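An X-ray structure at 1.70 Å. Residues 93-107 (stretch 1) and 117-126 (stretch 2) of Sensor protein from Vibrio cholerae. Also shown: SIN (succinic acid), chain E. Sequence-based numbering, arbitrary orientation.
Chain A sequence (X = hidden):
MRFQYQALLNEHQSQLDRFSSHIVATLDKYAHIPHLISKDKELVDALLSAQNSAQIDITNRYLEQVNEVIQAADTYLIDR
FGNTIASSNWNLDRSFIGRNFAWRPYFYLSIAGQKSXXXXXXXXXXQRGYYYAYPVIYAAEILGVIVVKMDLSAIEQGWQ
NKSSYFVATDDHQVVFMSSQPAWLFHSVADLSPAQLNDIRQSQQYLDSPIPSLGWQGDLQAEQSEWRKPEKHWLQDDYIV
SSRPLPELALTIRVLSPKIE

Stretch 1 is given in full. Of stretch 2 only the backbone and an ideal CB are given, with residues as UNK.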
# COMPACT_ATOMS: atom_id res chain seq x y z
N ASP A 93 -1.36 17.71 12.83
CA ASP A 93 -0.09 17.39 13.47
C ASP A 93 0.82 16.68 12.44
O ASP A 93 2.03 16.92 12.42
CB ASP A 93 -0.30 16.42 14.64
CG ASP A 93 -0.77 17.11 15.92
OD1 ASP A 93 -1.09 18.32 15.91
OD2 ASP A 93 -0.83 16.37 16.94
N ARG A 94 0.22 15.84 11.59
CA ARG A 94 1.04 15.08 10.61
C ARG A 94 1.38 15.84 9.34
O ARG A 94 1.84 15.23 8.39
CB ARG A 94 0.36 13.76 10.21
CG ARG A 94 -0.88 13.90 9.30
CD ARG A 94 -1.45 12.51 8.97
NE ARG A 94 -2.66 12.52 8.13
CZ ARG A 94 -3.90 12.61 8.57
NH1 ARG A 94 -4.17 12.72 9.89
NH2 ARG A 94 -4.91 12.51 7.71
N SER A 95 1.19 17.15 9.33
CA SER A 95 1.49 17.92 8.12
C SER A 95 2.71 17.47 7.35
O SER A 95 3.80 17.34 7.91
CB SER A 95 1.67 19.40 8.41
OG SER A 95 1.87 20.14 7.19
N PHE A 96 2.51 17.28 6.04
CA PHE A 96 3.60 16.87 5.18
C PHE A 96 4.27 18.09 4.58
O PHE A 96 5.27 17.93 3.84
CB PHE A 96 3.06 16.04 4.00
CG PHE A 96 2.47 14.70 4.37
CD1 PHE A 96 2.44 14.22 5.69
CD2 PHE A 96 1.87 13.92 3.36
CE1 PHE A 96 1.83 13.01 6.00
CE2 PHE A 96 1.25 12.71 3.65
CZ PHE A 96 1.21 12.24 4.96
N ILE A 97 3.77 19.30 4.86
CA ILE A 97 4.35 20.50 4.23
C ILE A 97 5.85 20.65 4.53
O ILE A 97 6.27 20.55 5.70
CB ILE A 97 3.63 21.78 4.70
CG1 ILE A 97 2.13 21.72 4.34
CG2 ILE A 97 4.27 23.03 4.06
CD1 ILE A 97 1.81 21.94 2.94
N GLY A 98 6.66 20.84 3.48
CA GLY A 98 8.08 21.04 3.71
C GLY A 98 8.89 19.75 3.70
O GLY A 98 10.13 19.79 3.66
N ARG A 99 8.22 18.60 3.71
CA ARG A 99 8.98 17.33 3.75
C ARG A 99 9.26 16.94 2.31
O ARG A 99 8.39 17.13 1.45
CB ARG A 99 8.14 16.20 4.38
CG ARG A 99 7.57 16.51 5.74
CD ARG A 99 8.65 16.81 6.74
NE ARG A 99 8.16 16.62 8.10
CZ ARG A 99 8.25 15.47 8.78
NH1 ARG A 99 8.79 14.39 8.22
NH2 ARG A 99 7.79 15.40 10.03
N ASN A 100 10.43 16.34 2.08
CA ASN A 100 10.82 15.94 0.73
C ASN A 100 10.65 14.45 0.56
O ASN A 100 11.08 13.67 1.44
CB ASN A 100 12.26 16.41 0.49
CG ASN A 100 12.73 16.11 -0.92
OD1 ASN A 100 12.98 14.96 -1.24
ND2 ASN A 100 12.85 17.14 -1.74
N PHE A 101 10.00 14.02 -0.55
CA PHE A 101 9.75 12.58 -0.79
C PHE A 101 10.38 12.11 -2.11
O PHE A 101 9.88 11.17 -2.73
CB PHE A 101 8.25 12.32 -0.80
CG PHE A 101 7.59 12.63 0.54
CD1 PHE A 101 7.98 11.94 1.67
CD2 PHE A 101 6.66 13.65 0.66
CE1 PHE A 101 7.44 12.26 2.96
CE2 PHE A 101 6.10 13.99 1.94
CZ PHE A 101 6.51 13.28 3.08
N ALA A 102 11.46 12.77 -2.52
CA ALA A 102 12.09 12.37 -3.81
C ALA A 102 12.59 10.95 -3.71
O ALA A 102 12.78 10.30 -4.73
CB ALA A 102 13.28 13.30 -4.15
N TRP A 103 12.84 10.48 -2.48
CA TRP A 103 13.32 9.13 -2.23
C TRP A 103 12.22 8.06 -2.36
O TRP A 103 12.51 6.82 -2.41
CB TRP A 103 13.96 9.08 -0.82
CG TRP A 103 13.03 9.50 0.29
CD1 TRP A 103 12.81 10.81 0.74
CD2 TRP A 103 12.17 8.65 1.07
NE1 TRP A 103 11.83 10.78 1.74
CE2 TRP A 103 11.44 9.49 1.96
CE3 TRP A 103 11.94 7.27 1.11
CZ2 TRP A 103 10.49 8.97 2.87
CZ3 TRP A 103 10.99 6.76 2.03
CH2 TRP A 103 10.29 7.61 2.88
N ARG A 104 10.96 8.49 -2.46
CA ARG A 104 9.87 7.51 -2.59
C ARG A 104 9.65 7.11 -4.03
O ARG A 104 9.61 7.96 -4.92
CB ARG A 104 8.55 8.08 -2.10
CG ARG A 104 8.37 8.03 -0.62
CD ARG A 104 8.16 6.57 -0.10
NE ARG A 104 7.48 6.61 1.21
CZ ARG A 104 7.59 5.67 2.15
NH1 ARG A 104 8.34 4.59 1.94
NH2 ARG A 104 7.01 5.86 3.35
N PRO A 105 9.42 5.83 -4.28
CA PRO A 105 9.20 5.42 -5.68
C PRO A 105 8.03 6.12 -6.36
O PRO A 105 8.08 6.40 -7.54
CB PRO A 105 8.93 3.93 -5.54
CG PRO A 105 9.90 3.53 -4.43
CD PRO A 105 9.68 4.66 -3.40
N TYR A 106 6.95 6.40 -5.62
CA TYR A 106 5.84 7.04 -6.32
C TYR A 106 6.22 8.42 -6.84
O TYR A 106 5.67 8.85 -7.87
CB TYR A 106 4.56 7.07 -5.44
CG TYR A 106 4.69 7.86 -4.14
CD1 TYR A 106 4.71 9.27 -4.14
CD2 TYR A 106 4.77 7.20 -2.91
CE1 TYR A 106 4.80 10.01 -2.93
CE2 TYR A 106 4.86 7.93 -1.70
CZ TYR A 106 4.88 9.33 -1.73
OH TYR A 106 5.02 10.06 -0.54
N PHE A 107 7.17 9.11 -6.21
CA PHE A 107 7.52 10.42 -6.72
C PHE A 107 8.54 10.18 -7.89
O PHE A 107 8.43 10.77 -8.97
CB PHE A 107 8.22 11.27 -5.65
CG PHE A 107 8.73 12.59 -6.18
CD1 PHE A 107 7.85 13.66 -6.35
CD2 PHE A 107 10.04 12.69 -6.67
CE1 PHE A 107 8.23 14.83 -6.98
CE2 PHE A 107 10.45 13.86 -7.32
CZ PHE A 107 9.53 14.94 -7.47
N UNK A 117 1.84 3.81 -8.66
CA UNK A 117 1.14 3.45 -7.43
C UNK A 117 2.14 2.74 -6.53
O UNK A 117 3.15 2.17 -7.01
CB UNK A 117 -0.08 2.57 -7.71
N UNK A 118 1.87 2.74 -5.21
CA UNK A 118 2.86 2.19 -4.29
C UNK A 118 2.19 1.95 -2.95
O UNK A 118 1.15 2.50 -2.69
CB UNK A 118 4.06 3.12 -4.14
N UNK A 119 2.78 1.10 -2.10
CA UNK A 119 2.20 0.95 -0.75
C UNK A 119 3.39 1.04 0.20
O UNK A 119 4.51 0.66 -0.17
CB UNK A 119 1.43 -0.36 -0.58
N UNK A 120 3.16 1.57 1.40
CA UNK A 120 4.26 1.74 2.32
C UNK A 120 3.77 2.12 3.69
O UNK A 120 2.59 2.43 3.89
CB UNK A 120 5.24 2.79 1.80
N UNK A 121 4.74 2.11 4.62
CA UNK A 121 4.48 2.63 5.97
C UNK A 121 4.87 4.10 5.89
O UNK A 121 6.01 4.43 5.55
CB UNK A 121 5.26 1.88 7.06
N UNK A 122 3.90 5.00 6.14
CA UNK A 122 4.12 6.44 6.04
C UNK A 122 5.19 6.99 6.97
O UNK A 122 5.16 6.76 8.17
CB UNK A 122 2.80 7.17 6.32
N UNK A 123 6.10 7.80 6.39
CA UNK A 123 7.22 8.34 7.14
C UNK A 123 6.92 9.47 8.09
O UNK A 123 7.61 9.64 9.08
CB UNK A 123 8.29 8.82 6.15
N UNK A 124 5.91 10.27 7.78
CA UNK A 124 5.61 11.41 8.65
C UNK A 124 4.47 11.03 9.56
O UNK A 124 4.47 11.33 10.77
CB UNK A 124 5.26 12.66 7.84
N UNK A 125 3.50 10.33 8.97
CA UNK A 125 2.30 9.90 9.68
C UNK A 125 2.49 8.64 10.56
O UNK A 125 1.82 8.48 11.58
CB UNK A 125 1.19 9.64 8.66
N UNK A 126 3.36 7.74 10.14
CA UNK A 126 3.49 6.47 10.86
C UNK A 126 2.32 5.54 10.54
O UNK A 126 2.08 4.50 11.21
CB UNK A 126 3.57 6.72 12.37
C1 SIN E . 3.33 9.73 5.02
O1 SIN E . 2.55 8.96 4.35
O2 SIN E . 3.36 9.72 6.28
C2 SIN E . 4.29 10.69 4.30
C3 SIN E . 4.48 10.30 2.82
C4 SIN E . 5.37 9.09 2.62
O3 SIN E . 5.58 8.68 1.44
O4 SIN E . 5.84 8.49 3.64

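Position 117 lies on a strand, and its CA-to-CB bond points away from stretch 1. Nothing of stretch 1 comes within 5.5 Å of the ideal CB, so many side chains would suit. The residue is Gln 117, whose NE2 is hydrogen-bonded elsewhere in the structure.

Position 118 points toward stretch 1. Its ideal CB is 4.2 Å from Tyr 106 CB and 5.1 Å from Pro 105 CB. A proline ring and a tyrosine ring offer an apolar surface, with the Arg 104 side chain further along. A large apolar or aromatic side chain would suit. The residue is Tyr 118. Pro 105 CD sits over one face of its ring, 4.1 Å from the centroid, as a CH-pi contact, and Pro 105 CG is 3.7 Å from Tyr 118 CZ. A water bridges the polar ends: it accepts from Arg 104 NH1 at 2.9 Å and is 2.8 Å from Tyr 118 OH.

Position 119 points away, as alternation along a strand predicts. The residue is Phe 119, and it does not touch stretch 1.

Position 120 points toward stretch 1 again, but its ideal CB is already 3.6 Å from Arg 104 NH1. A small side chain suits best. The residue is Ala 120, whose CB lies over one face of the Arg 104 guanidinium.

Position 121 points sideways, with no stretch 1 atom within 5.5 Å of the ideal CB, so the choice is wide. Its backbone matters more: Arg 104 NH2 donates to the carbonyl O of 121 at 2.8 Å. The residue is Leu 121, and the end of its side chain leads away.

Position 122 has phi/psi of -60/131, which do not call for glycine. An ideal CB would be 5.3 Å from Arg 104 NH2, so stretch 1 does not exclude a small side chain either. The residue is Gly 122.

Position 123 points toward Trp 103 CZ2, 4.0 Å from the ideal CB, with succinate carboxylate oxygen O4 nearby. A small polar side chain would suit. The residue is Ser 123. Its OG lies at the edges of the Phe 101 and Trp 103 rings, and its N donates to SIN O4 at 2.8 Å.

Position 124 points toward Phe 96, Arg 99 and the carbonyl O of Arg 94. A medium side chain, perhaps branched, would fill this space. The residue is Thr 124. Its CG2 is 3.4 Å from Arg 94 O, and its CB is 3.8 Å from Phe 96 CD1. Its OG1 lies over one face of the Arg 99 guanidinium, too poorly angled for a hydrogen bond.

Position 125 points sideways, its ideal CB 3.9 Å from Arg 94 CD. SIN O2 is within reach, so a small donor would suit. The residue is Ser 125. Its OG donates to SIN O2 at 2.7 Å, and its N does so at 2.8 Å.

Position 126 has positive phi, which favours glycine. The residue is Gly 126.

Stretch 2, residues 117-126: QYFALGSTSG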
# COMPACT_ATOMS: atom_id res chain seq x y z
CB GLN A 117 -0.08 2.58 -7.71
CG GLN A 117 0.23 1.31 -8.48
CD GLN A 117 -1.06 0.71 -9.05
OE1 GLN A 117 -1.32 0.73 -10.27
NE2 GLN A 117 -1.90 0.22 -8.16
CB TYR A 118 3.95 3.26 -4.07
CG TYR A 118 5.20 2.78 -3.34
CD1 TYR A 118 6.01 1.75 -3.89
CD2 TYR A 118 5.61 3.39 -2.16
CE1 TYR A 118 7.18 1.35 -3.26
CE2 TYR A 118 6.80 3.01 -1.51
CZ TYR A 118 7.57 1.99 -2.08
OH TYR A 118 8.76 1.66 -1.49
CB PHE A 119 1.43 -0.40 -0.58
CG PHE A 119 2.21 -1.62 -0.99
CD1 PHE A 119 3.07 -2.24 -0.09
CD2 PHE A 119 2.10 -2.12 -2.28
CE1 PHE A 119 3.83 -3.37 -0.49
CE2 PHE A 119 2.85 -3.24 -2.67
CZ PHE A 119 3.71 -3.85 -1.77
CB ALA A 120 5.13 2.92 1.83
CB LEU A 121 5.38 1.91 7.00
CG LEU A 121 5.31 2.55 8.41
CD1 LEU A 121 3.92 2.40 9.03
CD2 LEU A 121 6.31 1.81 9.32
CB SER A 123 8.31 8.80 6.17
OG SER A 123 7.88 9.95 5.47
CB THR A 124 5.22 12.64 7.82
OG1 THR A 124 6.30 13.00 6.94
CG2 THR A 124 4.88 13.82 8.74
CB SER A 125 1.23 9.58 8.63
OG SER A 125 1.65 8.45 7.86
O HOH W 1 10.09 3.70 -0.13
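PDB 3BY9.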